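Local atomic coordinates of PilX (Neisseria meningitidis, PDB entry 2OPD), a protein that is a minor pilin of meningococcal type IV pili that probably promotes aggregation between bacteria and adhesion to host cells. Residues 6-11 and 53-58; 21-26 and 40-45; 33-38 and 67-72; 57-62 and 78-83. All coordinates share one frame; numbering follows the deposited sequence.

How the contacts relate
In the four contacts a long N-terminal helix, the segments that follow it and an antiparallel sheet are tied together as in other type IV pilins. Contact 1 and contact 4, with centres 9 Å apart, share E57 and K58: the chain passes from the short helix beside helix 4-29, through these two residues, into the first strand of the sheet. Contact 2 and contact 3 form a second cluster with centres 11 Å apart, both using helix 35-48 and joined by the salt bridge from K41 NZ to D33 OD1. Helix 4-29 spans the two clusters, serving contacts 1 and 2, whose centres lie 21 Å apart. The centres of contacts 1 and 3 are 30 Å apart.

Contact 1: 6-11 and 53-58; sequences KGYQSQ and PKIAEK
Apolar packing comes first, and it converges on the outer methyl of I55. From helix 4-29, Y8 and Q11 both turn their side chains toward the segment 53-58, and because they are three residues apart they sit on the same side of the helix. I55 CD1 lies 3.9 Å from Q11 CB and 4.4 Å from Y8 CD2, so that it touches Q11 and stands loosely beside Y8. CG1 of I55 stands anti to the carbonyl carbon (chi1 -65°), which, with chi2 at -48°, carries CD1 closer to the helix than the start of its side chain.

A second kind of contact involves the Y8 ring, which the aliphatic chain of K58 crosses obliquely, close to CD2 and CE2, although the model places the lysine too near the ring for exact spacings to be trusted. The carbonyl oxygen of K54 comes obliquely to within 3.8 Å of Y8 CE2.

The polar bonds lie within a segment or lead out of the contact. Within 53-58 a turn is closed by K58 N bonding to I55 O at 2.8 Å, and the ammonium end of K58 goes on to Y86 OH. On the far side of the helix, Q9 donates from NE2 to S89 O.

The arrangement is that of the type IV pilin fold, in which the connection between the long N-terminal helix and the first strand of the sheet packs back against that helix.

Contact 2: 21-26 and 40-45; sequences NISKQF and SKLERF
F26 lays its ring corner, CE2, over one face of the F45 ring, 3.2 Å from F45 CG and nearer the rim than the middle. The two planes meet at 47° and the centroids are 4.8 Å apart, an oblique pairing. F45 can meet it because its CG is anti to the backbone N (chi1 166°), sending the ring out from helix 40-45 toward the partner helix.

The far end of the same ring is taken by I22, one turn before F26: I22 CG2 touches F45 CZ at 3.3 Å, the two side chains crossing at about a right angle. F26 and I22 therefore approach the F45 ring from the same side, F26 near its CG end and I22 near CZ; the ring also meets that of Y49.

Deeper in the interface the packing is between small and branched groups. L42 swings CD2 across to S23 CB at 3.8 Å, while the S23 hydroxyl is bonded to I19 O of its own helix. L42 and S23 both reach Y74 of the sheet.

With axes 10.7 Å apart at closest approach and running at 151° to each other, the segments form an antiparallel helix pair: helix 35-48 folded back along the N-terminal helix of the pilin.

Contact 3: 33-38 and 67-72; sequences DDNQTI and NKEKPR
The guanidinium of R72 is flanked by I38, whose CG2 lies over the centre of one face, 3.9 Å from R72 CZ, while at its edge and in its plane sits the carbonyl oxygen of D33. R72 NH1 bonds to D33 O at 2.8 Å and nearly straight, 167° at the hydrogen, though it meets the oxygen tilted out of the carbonyl plane. The contact thus joins the capped N-terminus of helix 35-48 to the loop linking the first two strands of the pilin sheet.

The chain of R72 is bent at its second torsion (chi2 103°), which brings the guanidinium back toward the helix. The N35 side chain crosses that of R72 at about a right angle, the amide and guanidinium planes being 68° apart; N35 OD1 is 3.1 Å from R72 NH2, but at an angle too poor for a hydrogen bond.

P71 packs against the start of the helix, its ring CG 3.6 Å from N35 O and 3.9 Å from I38 CG2. The loop holds a type I turn from N67 to K70 and an Asx turn, in which N67 OD1 accepts from E69 N. The carboxylate of D33 turns instead to K41 in a salt bridge. At the cap itself, D34 OD2 receives T37 N at 2.9 Å, nearly along its own C-O axis.

Contact 4: 57-62 and 78-83; sequences EKYNVS and GVPKTG
K58 O takes two partners from consecutive residues: K81 N donates to it at 2.7 Å with an almost straight geometry, 173° at the hydrogen, and P80 CA adds a CA-H...O contact to the same oxygen at 3.3 Å. The N-H of K81 comes in tilted from the carbonyl plane although it points almost straight at the oxygen.

Beyond it the strands pair in regular antiparallel fashion. N60 and V79 form a hydrogen-bonded pair, N60 N to V79 O at 2.9 Å and V79 N to N60 O at 3.0 Å. Y59 with P80 and V61 with G78 are the non-hydrogen-bonded pairs on either side of it. At the latter, G78 CA comes 3.1 Å from N60 O.

Side chains then join the strands along their margins. The Y59 ring presents its edge to the chain at V79 and P80, with CE2 4.2 Å from P80 CG. With CG anti to the carbonyl carbon (chi1 -63°) and the chain extended beyond it, K81 passes along the backbone of 57-60, its CD near E57 O and its CE near Y59 O. It crosses N60 at about a right angle, with K81 CE 3.3 Å from N60 OD1.

Y59 and V61 lean on helix 4-29, whereas V79 packs on helix 104-109. This is the beta hairpin of strands 59-65 and 74-80, at one margin of the antiparallel sheet that covers the N-terminal helix in the type IV pilin fold.

Contact 1: 6-11 and 53-58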
loop_
_atom_site.group_PDB
_atom_site.type_symbol
_atom_site.label_atom_id
_atom_site.label_comp_id
_atom_site.label_asym_id
_atom_site.label_seq_id
_atom_site.Cartn_x
_atom_site.Cartn_y
_atom_site.Cartn_z
ATOM N N LYS A 6 11.663 -5.500 11.011
ATOM C CA LYS A 6 11.736 -6.036 9.658
ATOM C C LYS A 6 10.714 -7.140 9.556
ATOM O O LYS A 6 10.048 -7.275 8.531
ATOM C CB LYS A 6 13.106 -6.651 9.343
ATOM C CG LYS A 6 14.175 -5.730 8.764
ATOM C CD LYS A 6 15.556 -6.390 8.977
ATOM C CE LYS A 6 16.739 -5.614 8.365
ATOM N NZ LYS A 6 18.063 -6.357 8.477
ATOM N N GLY A 7 10.607 -7.941 10.613
ATOM C CA GLY A 7 9.618 -9.015 10.680
ATOM C C GLY A 7 8.224 -8.487 10.374
ATOM O O GLY A 7 7.480 -9.079 9.583
ATOM N N TYR A 8 7.888 -7.348 10.972
ATOM C CA TYR A 8 6.590 -6.748 10.823
ATOM C C TYR A 8 6.431 -6.117 9.448
ATOM O O TYR A 8 5.351 -6.196 8.865
ATOM C CB TYR A 8 6.361 -5.671 11.883
ATOM C CG TYR A 8 5.914 -6.173 13.229
ATOM C CD1 TYR A 8 6.596 -7.190 13.879
ATOM C CD2 TYR A 8 4.829 -5.595 13.877
ATOM C CE1 TYR A 8 6.204 -7.638 15.140
ATOM C CE2 TYR A 8 4.423 -6.035 15.141
ATOM C CZ TYR A 8 5.121 -7.057 15.762
ATOM O OH TYR A 8 4.730 -7.507 17.005
ATOM N N GLN A 9 7.492 -5.477 8.950
ATOM C CA GLN A 9 7.431 -4.816 7.636
ATOM C C GLN A 9 7.104 -5.869 6.594
ATOM O O GLN A 9 6.343 -5.614 5.681
ATOM C CB GLN A 9 8.734 -4.092 7.282
ATOM C CG GLN A 9 8.830 -3.653 5.835
ATOM C CD GLN A 9 10.244 -3.377 5.391
ATOM O OE1 GLN A 9 11.131 -4.184 5.607
ATOM N NE2 GLN A 9 10.457 -2.255 4.730
ATOM N N SER A 10 7.622 -7.076 6.791
ATOM C CA SER A 10 7.380 -8.205 5.867
ATOM C C SER A 10 5.982 -8.828 6.001
ATOM O O SER A 10 5.399 -9.256 5.024
ATOM C CB SER A 10 8.461 -9.280 6.102
ATOM O OG SER A 10 8.363 -10.324 5.174
ATOM N N GLN A 11 5.448 -8.898 7.218
ATOM C CA GLN A 11 4.026 -9.293 7.375
ATOM C C GLN A 11 3.086 -8.229 6.815
ATOM O O GLN A 11 1.990 -8.529 6.390
ATOM C CB GLN A 11 3.645 -9.580 8.836
ATOM C CG GLN A 11 4.334 -10.771 9.480
ATOM C CD GLN A 11 3.738 -11.086 10.861
ATOM O OE1 GLN A 11 4.348 -10.811 11.900
ATOM N NE2 GLN A 11 2.528 -11.655 10.867
ATOM N N PRO A 53 -4.928 -8.415 13.615
ATOM C CA PRO A 53 -4.904 -7.476 14.747
ATOM C C PRO A 53 -3.529 -6.907 15.102
ATOM O O PRO A 53 -3.436 -5.742 15.480
ATOM C CB PRO A 53 -5.474 -8.305 15.904
ATOM C CG PRO A 53 -6.399 -9.285 15.250
ATOM C CD PRO A 53 -5.874 -9.536 13.846
ATOM N N LYS A 54 -2.463 -7.696 14.984
ATOM C CA LYS A 54 -1.163 -7.179 15.411
ATOM C C LYS A 54 -0.399 -6.398 14.309
ATOM O O LYS A 54 0.715 -5.960 14.507
ATOM C CB LYS A 54 -0.325 -8.293 16.037
ATOM C CG LYS A 54 0.463 -9.147 15.048
ATOM C CD LYS A 54 0.832 -10.508 15.664
ATOM C CE LYS A 54 1.115 -10.396 17.175
ATOM N NZ LYS A 54 1.532 -11.702 17.839
ATOM N N ILE A 55 -1.020 -6.219 13.149
ATOM C CA ILE A 55 -0.421 -5.475 12.054
ATOM C C ILE A 55 -1.268 -4.229 11.996
ATOM O O ILE A 55 -0.766 -3.119 11.879
ATOM C CB ILE A 55 -0.488 -6.263 10.695
ATOM C CG1 ILE A 55 0.360 -7.533 10.765
ATOM C CG2 ILE A 55 -0.001 -5.418 9.561
ATOM C CD1 ILE A 55 1.725 -7.287 11.318
ATOM N N ALA A 56 -2.562 -4.427 12.166
ATOM C CA ALA A 56 -3.496 -3.302 12.237
ATOM C C ALA A 56 -3.121 -2.276 13.301
ATOM O O ALA A 56 -3.299 -1.084 13.064
ATOM C CB ALA A 56 -4.966 -3.782 12.414
ATOM N N GLU A 57 -2.607 -2.698 14.453
ATOM C CA GLU A 57 -2.214 -1.697 15.471
ATOM C C GLU A 57 -1.017 -0.895 15.034
ATOM O O GLU A 57 -0.728 0.137 15.621
ATOM C CB GLU A 57 -1.817 -2.304 16.810
ATOM C CG GLU A 57 -2.905 -2.988 17.608
ATOM C CD GLU A 57 -2.310 -3.843 18.721
ATOM O OE1 GLU A 57 -2.768 -3.718 19.880
ATOM O OE2 GLU A 57 -1.373 -4.618 18.430
ATOM N N LYS A 58 -0.287 -1.401 14.050
ATOM C CA LYS A 58 1.018 -0.849 13.745
ATOM C C LYS A 58 1.062 0.010 12.483
ATOM O O LYS A 58 1.800 0.974 12.422
ATOM C CB LYS A 58 2.051 -1.966 13.632
ATOM C CG LYS A 58 2.184 -2.776 14.897
ATOM C CD LYS A 58 3.637 -3.017 15.273
ATOM C CE LYS A 58 3.836 -3.047 16.817
ATOM N NZ LYS A 58 5.175 -2.488 17.273
#

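Contact 2: 21-26 and 40-45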
loop_
_atom_site.group_PDB
_atom_site.type_symbol
_atom_site.label_atom_id
_atom_site.label_comp_id
_atom_site.label_asym_id
_atom_site.label_seq_id
_atom_site.Cartn_x
_atom_site.Cartn_y
_atom_site.Cartn_z
ATOM N N ASN A 21 -4.942 -8.236 -4.188
ATOM C CA ASN A 21 -5.809 -9.303 -4.747
ATOM C C ASN A 21 -7.306 -9.084 -4.656
ATOM O O ASN A 21 -8.023 -9.462 -5.563
ATOM C CB ASN A 21 -5.510 -10.671 -4.119
ATOM C CG ASN A 21 -4.169 -11.203 -4.524
ATOM O OD1 ASN A 21 -3.646 -10.854 -5.570
ATOM N ND2 ASN A 21 -3.610 -12.061 -3.710
ATOM N N ILE A 22 -7.787 -8.548 -3.544
ATOM C CA ILE A 22 -9.201 -8.213 -3.445
ATOM C C ILE A 22 -9.518 -7.010 -4.346
ATOM O O ILE A 22 -10.514 -7.022 -5.056
ATOM C CB ILE A 22 -9.630 -7.954 -1.970
ATOM C CG1 ILE A 22 -9.355 -9.195 -1.093
ATOM C CG2 ILE A 22 -11.106 -7.625 -1.872
ATOM C CD1 ILE A 22 -9.532 -8.931 0.423
ATOM N N SER A 23 -8.649 -5.988 -4.337
ATOM C CA SER A 23 -8.818 -4.842 -5.242
ATOM C C SER A 23 -8.917 -5.248 -6.727
ATOM O O SER A 23 -9.795 -4.767 -7.434
ATOM C CB SER A 23 -7.710 -3.823 -5.059
ATOM O OG SER A 23 -7.686 -3.319 -3.746
ATOM N N LYS A 24 -8.055 -6.149 -7.185
ATOM C CA LYS A 24 -8.205 -6.699 -8.508
ATOM C C LYS A 24 -9.675 -7.122 -8.743
ATOM O O LYS A 24 -10.291 -6.735 -9.755
ATOM C CB LYS A 24 -7.329 -7.930 -8.694
ATOM C CG LYS A 24 -5.802 -7.788 -8.566
ATOM C CD LYS A 24 -5.246 -9.170 -8.922
ATOM C CE LYS A 24 -3.836 -9.448 -8.380
ATOM N NZ LYS A 24 -2.906 -8.440 -8.882
ATOM N N GLN A 25 -10.241 -7.946 -7.848
ATOM C CA GLN A 25 -11.629 -8.354 -8.012
ATOM C C GLN A 25 -12.584 -7.164 -8.095
ATOM O O GLN A 25 -13.535 -7.217 -8.872
ATOM C CB GLN A 25 -12.060 -9.280 -6.875
ATOM C CG GLN A 25 -11.332 -10.604 -6.864
ATOM C CD GLN A 25 -11.574 -11.378 -8.149
ATOM O OE1 GLN A 25 -12.715 -11.394 -8.704
ATOM N NE2 GLN A 25 -10.511 -12.031 -8.641
ATOM N N PHE A 26 -12.380 -6.106 -7.320
ATOM C CA PHE A 26 -13.249 -4.913 -7.464
ATOM C C PHE A 26 -13.279 -4.460 -8.920
ATOM O O PHE A 26 -14.319 -4.134 -9.471
ATOM C CB PHE A 26 -12.850 -3.716 -6.531
ATOM C CG PHE A 26 -13.398 -3.837 -5.103
ATOM C CD1 PHE A 26 -14.720 -3.466 -4.811
ATOM C CD2 PHE A 26 -12.605 -4.335 -4.081
ATOM C CE1 PHE A 26 -15.235 -3.587 -3.534
ATOM C CE2 PHE A 26 -13.114 -4.476 -2.769
ATOM C CZ PHE A 26 -14.428 -4.099 -2.492
ATOM N N SER A 40 -13.500 6.022 -5.648
ATOM C CA SER A 40 -14.081 6.026 -4.312
ATOM C C SER A 40 -14.354 4.621 -3.754
ATOM O O SER A 40 -14.126 4.378 -2.564
ATOM C CB SER A 40 -15.285 6.968 -4.173
ATOM O OG SER A 40 -16.464 6.407 -4.702
ATOM N N LYS A 41 -14.811 3.692 -4.599
ATOM C CA LYS A 41 -15.016 2.310 -4.140
ATOM C C LYS A 41 -13.728 1.673 -3.604
ATOM O O LYS A 41 -13.753 1.000 -2.561
ATOM C CB LYS A 41 -15.605 1.429 -5.232
ATOM C CG LYS A 41 -17.112 1.642 -5.462
ATOM C CD LYS A 41 -17.642 0.731 -6.534
ATOM C CE LYS A 41 -19.154 0.700 -6.557
ATOM N NZ LYS A 41 -19.661 -0.023 -7.745
ATOM N N LEU A 42 -12.609 1.894 -4.300
ATOM C CA LEU A 42 -11.325 1.380 -3.841
ATOM C C LEU A 42 -10.857 2.035 -2.534
ATOM O O LEU A 42 -10.253 1.385 -1.685
ATOM C CB LEU A 42 -10.251 1.581 -4.917
ATOM C CG LEU A 42 -10.216 0.651 -6.123
ATOM C CD1 LEU A 42 -9.185 1.153 -7.161
ATOM C CD2 LEU A 42 -9.940 -0.784 -5.730
ATOM N N GLU A 43 -11.109 3.338 -2.413
ATOM C CA GLU A 43 -10.736 4.122 -1.233
ATOM C C GLU A 43 -11.513 3.661 -0.027
ATOM O O GLU A 43 -10.956 3.490 1.036
ATOM C CB GLU A 43 -10.980 5.625 -1.458
ATOM C CG GLU A 43 -9.831 6.396 -2.133
ATOM C CD GLU A 43 -10.260 7.787 -2.615
ATOM O OE1 GLU A 43 -11.442 8.168 -2.413
ATOM O OE2 GLU A 43 -9.418 8.506 -3.197
ATOM N N ARG A 44 -12.807 3.452 -0.188
ATOM C CA ARG A 44 -13.589 2.881 0.900
ATOM C C ARG A 44 -13.074 1.485 1.268
ATOM O O ARG A 44 -12.809 1.226 2.437
ATOM C CB ARG A 44 -15.078 2.864 0.575
ATOM C CG ARG A 44 -15.920 2.056 1.559
ATOM C CD ARG A 44 -17.423 2.302 1.369
ATOM N NE ARG A 44 -17.782 2.512 -0.040
ATOM C CZ ARG A 44 -17.831 3.709 -0.617
ATOM N NH1 ARG A 44 -17.521 4.789 0.115
ATOM N NH2 ARG A 44 -18.172 3.832 -1.911
ATOM N N PHE A 45 -12.906 0.600 0.292
ATOM C CA PHE A 45 -12.453 -0.766 0.577
ATOM C C PHE A 45 -11.116 -0.760 1.311
ATOM O O PHE A 45 -10.989 -1.374 2.354
ATOM C CB PHE A 45 -12.336 -1.654 -0.675
ATOM C CG PHE A 45 -11.570 -2.925 -0.409
ATOM C CD1 PHE A 45 -10.241 -3.059 -0.821
ATOM C CD2 PHE A 45 -12.159 -3.966 0.352
ATOM C CE1 PHE A 45 -9.508 -4.201 -0.505
ATOM C CE2 PHE A 45 -11.441 -5.120 0.665
ATOM C CZ PHE A 45 -10.107 -5.241 0.241
#

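Contact 3: 33-38 and 67-72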
loop_
_atom_site.group_PDB
_atom_site.type_symbol
_atom_site.label_atom_id
_atom_site.label_comp_id
_atom_site.label_asym_id
_atom_site.label_seq_id
_atom_site.Cartn_x
_atom_site.Cartn_y
_atom_site.Cartn_z
ATOM N N ASP A 33 -18.137 0.729 -14.026
ATOM C CA ASP A 33 -17.972 1.867 -13.126
ATOM C C ASP A 33 -17.150 3.012 -13.741
ATOM O O ASP A 33 -16.108 2.793 -14.380
ATOM C CB ASP A 33 -17.317 1.411 -11.833
ATOM C CG ASP A 33 -18.287 0.731 -10.877
ATOM O OD1 ASP A 33 -17.769 0.199 -9.889
ATOM O OD2 ASP A 33 -19.536 0.728 -11.069
ATOM N N ASP A 34 -17.608 4.247 -13.559
ATOM C CA ASP A 34 -16.835 5.361 -14.112
ATOM C C ASP A 34 -15.644 5.615 -13.199
ATOM O O ASP A 34 -15.559 5.049 -12.128
ATOM C CB ASP A 34 -17.690 6.609 -14.428
ATOM C CG ASP A 34 -18.347 7.215 -13.200
ATOM O OD1 ASP A 34 -19.331 7.986 -13.370
ATOM O OD2 ASP A 34 -17.878 6.926 -12.081
ATOM N N ASN A 35 -14.693 6.409 -13.660
ATOM C CA ASN A 35 -13.433 6.566 -12.946
ATOM C C ASN A 35 -13.630 7.092 -11.514
ATOM O O ASN A 35 -12.953 6.654 -10.569
ATOM C CB ASN A 35 -12.472 7.434 -13.776
ATOM C CG ASN A 35 -11.973 6.708 -15.047
ATOM O OD1 ASN A 35 -11.932 5.478 -15.110
ATOM N ND2 ASN A 35 -11.582 7.484 -16.054
ATOM N N GLN A 36 -14.580 8.011 -11.365
ATOM C CA GLN A 36 -14.952 8.588 -10.076
ATOM C C GLN A 36 -15.427 7.494 -9.133
ATOM O O GLN A 36 -15.031 7.445 -7.974
ATOM C CB GLN A 36 -16.040 9.668 -10.298
ATOM C CG GLN A 36 -16.766 10.229 -9.054
ATOM C CD GLN A 36 -17.429 11.612 -9.309
ATOM O OE1 GLN A 36 -18.062 11.842 -10.350
ATOM N NE2 GLN A 36 -17.278 12.527 -8.347
ATOM N N THR A 37 -16.254 6.601 -9.649
ATOM C CA THR A 37 -16.879 5.570 -8.844
ATOM C C THR A 37 -15.912 4.494 -8.344
ATOM O O THR A 37 -15.990 4.090 -7.178
ATOM C CB THR A 37 -18.057 4.925 -9.591
ATOM O OG1 THR A 37 -19.183 5.803 -9.507
ATOM C CG2 THR A 37 -18.444 3.588 -8.970
ATOM N N ILE A 38 -14.992 4.045 -9.193
ATOM C CA ILE A 38 -14.105 2.986 -8.802
ATOM C C ILE A 38 -13.036 3.546 -7.857
ATOM O O ILE A 38 -12.692 2.929 -6.858
ATOM C CB ILE A 38 -13.550 2.194 -10.039
ATOM C CG1 ILE A 38 -13.236 0.736 -9.667
ATOM C CG2 ILE A 38 -12.337 2.828 -10.619
ATOM C CD1 ILE A 38 -14.479 -0.095 -9.235
ATOM N N ASN A 67 -2.388 9.084 -11.505
ATOM C CA ASN A 67 -3.291 9.829 -12.389
ATOM C C ASN A 67 -4.712 9.422 -12.061
ATOM O O ASN A 67 -5.079 8.277 -12.308
ATOM C CB ASN A 67 -2.996 9.495 -13.854
ATOM C CG ASN A 67 -4.036 10.073 -14.823
ATOM O OD1 ASN A 67 -5.066 10.623 -14.409
ATOM N ND2 ASN A 67 -3.766 9.946 -16.124
ATOM N N LYS A 68 -5.509 10.323 -11.498
ATOM C CA LYS A 68 -6.845 9.955 -11.008
ATOM C C LYS A 68 -7.881 9.734 -12.121
ATOM O O LYS A 68 -9.052 9.459 -11.843
ATOM C CB LYS A 68 -7.389 11.028 -10.069
ATOM C CG LYS A 68 -7.991 12.232 -10.816
ATOM C CD LYS A 68 -8.838 13.120 -9.913
ATOM C CE LYS A 68 -9.403 14.282 -10.715
ATOM N NZ LYS A 68 -9.696 15.455 -9.860
ATOM N N GLU A 69 -7.469 9.906 -13.368
ATOM C CA GLU A 69 -8.317 9.584 -14.495
ATOM C C GLU A 69 -7.843 8.252 -15.107
ATOM O O GLU A 69 -8.385 7.808 -16.113
ATOM C CB GLU A 69 -8.265 10.703 -15.541
ATOM C CG GLU A 69 -9.650 11.210 -16.026
ATOM C CD GLU A 69 -10.319 12.203 -15.060
ATOM O OE1 GLU A 69 -11.443 11.985 -14.598
ATOM O OE2 GLU A 69 -9.624 13.294 -14.760
ATOM N N LYS A 70 -6.804 7.652 -14.519
ATOM C CA LYS A 70 -6.472 6.255 -14.762
ATOM C C LYS A 70 -6.454 5.498 -13.428
ATOM O O LYS A 70 -5.443 4.929 -13.069
ATOM C CB LYS A 70 -5.106 6.102 -15.432
ATOM C CG LYS A 70 -5.026 6.628 -16.870
ATOM C CD LYS A 70 -5.832 5.749 -17.789
ATOM C CE LYS A 70 -5.902 6.258 -19.200
ATOM N NZ LYS A 70 -6.914 5.413 -19.850
ATOM N N PRO A 71 -7.579 5.478 -12.701
ATOM C CA PRO A 71 -7.531 4.952 -11.353
ATOM C C PRO A 71 -7.445 3.412 -11.272
ATOM O O PRO A 71 -7.177 2.882 -10.196
ATOM C CB PRO A 71 -8.845 5.446 -10.753
ATOM C CG PRO A 71 -9.797 5.440 -11.918
ATOM C CD PRO A 71 -8.938 5.927 -13.068
ATOM N N ARG A 72 -7.656 2.694 -12.375
ATOM C CA ARG A 72 -7.282 1.269 -12.344
ATOM C C ARG A 72 -5.760 1.083 -12.133
ATOM O O ARG A 72 -5.292 0.029 -11.700
ATOM C CB ARG A 72 -7.832 0.475 -13.539
ATOM C CG ARG A 72 -9.306 -0.000 -13.352
ATOM C CD ARG A 72 -10.325 0.848 -14.126
ATOM N NE ARG A 72 -11.738 0.579 -13.809
ATOM C CZ ARG A 72 -12.746 1.350 -14.222
ATOM N NH1 ARG A 72 -14.007 1.047 -13.902
ATOM N NH2 ARG A 72 -12.495 2.431 -14.973
#

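Contact 4: 57-62 and 78-83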
loop_
_atom_site.group_PDB
_atom_site.type_symbol
_atom_site.label_atom_id
_atom_site.label_comp_id
_atom_site.label_asym_id
_atom_site.label_seq_id
_atom_site.Cartn_x
_atom_site.Cartn_y
_atom_site.Cartn_z
ATOM N N GLU A 57 -2.607 -2.698 14.453
ATOM C CA GLU A 57 -2.214 -1.697 15.471
ATOM C C GLU A 57 -1.017 -0.895 15.034
ATOM O O GLU A 57 -0.728 0.137 15.621
ATOM C CB GLU A 57 -1.817 -2.304 16.810
ATOM C CG GLU A 57 -2.905 -2.988 17.608
ATOM C CD GLU A 57 -2.310 -3.843 18.721
ATOM O OE1 GLU A 57 -2.768 -3.718 19.880
ATOM O OE2 GLU A 57 -1.373 -4.618 18.430
ATOM N N LYS A 58 -0.287 -1.401 14.050
ATOM C CA LYS A 58 1.018 -0.849 13.745
ATOM C C LYS A 58 1.062 0.010 12.483
ATOM O O LYS A 58 1.800 0.974 12.422
ATOM C CB LYS A 58 2.051 -1.966 13.632
ATOM C CG LYS A 58 2.184 -2.776 14.897
ATOM C CD LYS A 58 3.637 -3.017 15.273
ATOM C CE LYS A 58 3.836 -3.047 16.817
ATOM N NZ LYS A 58 5.175 -2.488 17.273
ATOM N N TYR A 59 0.243 -0.329 11.497
ATOM C CA TYR A 59 0.440 0.201 10.189
ATOM C C TYR A 59 -0.880 0.781 9.675
ATOM O O TYR A 59 -1.937 0.299 10.091
ATOM C CB TYR A 59 0.947 -0.938 9.317
ATOM C CG TYR A 59 2.381 -1.413 9.613
ATOM C CD1 TYR A 59 2.619 -2.693 10.056
ATOM C CD2 TYR A 59 3.461 -0.600 9.408
ATOM C CE1 TYR A 59 3.880 -3.149 10.317
ATOM C CE2 TYR A 59 4.740 -1.057 9.648
ATOM C CZ TYR A 59 4.934 -2.353 10.107
ATOM O OH TYR A 59 6.200 -2.855 10.372
ATOM N N ASN A 60 -0.823 1.858 8.885
ATOM C CA ASN A 60 -1.949 2.336 8.070
ATOM C C ASN A 60 -1.719 1.920 6.585
ATOM O O ASN A 60 -0.603 2.042 6.051
ATOM C CB ASN A 60 -2.082 3.857 8.077
ATOM C CG ASN A 60 -2.631 4.450 9.412
ATOM O OD1 ASN A 60 -3.502 3.872 10.078
ATOM N ND2 ASN A 60 -2.141 5.654 9.761
ATOM N N VAL A 61 -2.756 1.455 5.911
ATOM C CA VAL A 61 -2.653 1.166 4.497
ATOM C C VAL A 61 -3.563 2.078 3.721
ATOM O O VAL A 61 -4.687 2.297 4.113
ATOM C CB VAL A 61 -3.038 -0.273 4.157
ATOM C CG1 VAL A 61 -2.968 -0.447 2.628
ATOM C CG2 VAL A 61 -2.064 -1.205 4.791
ATOM N N SER A 62 -3.101 2.617 2.598
ATOM C CA SER A 62 -3.999 3.516 1.887
ATOM C C SER A 62 -3.725 3.403 0.414
ATOM O O SER A 62 -2.602 3.085 0.013
ATOM C CB SER A 62 -3.841 4.958 2.424
ATOM O OG SER A 62 -2.498 5.409 2.266
ATOM N N GLY A 78 1.875 1.537 2.744
ATOM C CA GLY A 78 1.675 1.097 4.093
ATOM C C GLY A 78 2.781 1.617 4.968
ATOM O O GLY A 78 3.947 1.288 4.713
ATOM N N VAL A 79 2.398 2.362 6.019
ATOM C CA VAL A 79 3.328 3.168 6.807
ATOM C C VAL A 79 2.918 3.166 8.252
ATOM O O VAL A 79 1.735 3.089 8.559
ATOM C CB VAL A 79 3.375 4.673 6.352
ATOM C CG1 VAL A 79 3.761 4.784 4.903
ATOM C CG2 VAL A 79 2.041 5.400 6.638
ATOM N N PRO A 80 3.889 3.264 9.167
ATOM C CA PRO A 80 3.518 3.127 10.590
ATOM C C PRO A 80 2.460 4.099 11.078
ATOM O O PRO A 80 2.387 5.264 10.628
ATOM C CB PRO A 80 4.834 3.337 11.326
ATOM C CG PRO A 80 5.902 2.936 10.299
ATOM C CD PRO A 80 5.342 3.414 8.967
ATOM N N LYS A 81 1.623 3.611 11.980
ATOM C CA LYS A 81 0.725 4.464 12.714
ATOM C C LYS A 81 1.584 5.304 13.636
ATOM O O LYS A 81 2.633 4.878 14.113
ATOM C CB LYS A 81 -0.265 3.646 13.559
ATOM C CG LYS A 81 -1.198 2.765 12.765
ATOM C CD LYS A 81 -2.432 2.430 13.603
ATOM C CE LYS A 81 -3.524 1.843 12.742
ATOM N NZ LYS A 81 -4.815 1.708 13.458
ATOM N N THR A 82 1.125 6.499 13.926
ATOM C CA THR A 82 1.929 7.385 14.712
ATOM C C THR A 82 1.964 7.039 16.225
ATOM O O THR A 82 1.044 6.444 16.769
ATOM C CB THR A 82 1.479 8.802 14.472
ATOM O OG1 THR A 82 2.522 9.694 14.888
ATOM C CG2 THR A 82 0.182 9.048 15.235
ATOM N N GLY A 83 3.073 7.388 16.868
ATOM C CA GLY A 83 3.352 6.994 18.232
ATOM C C GLY A 83 3.945 5.606 18.439
ATOM O O GLY A 83 4.426 5.289 19.530
#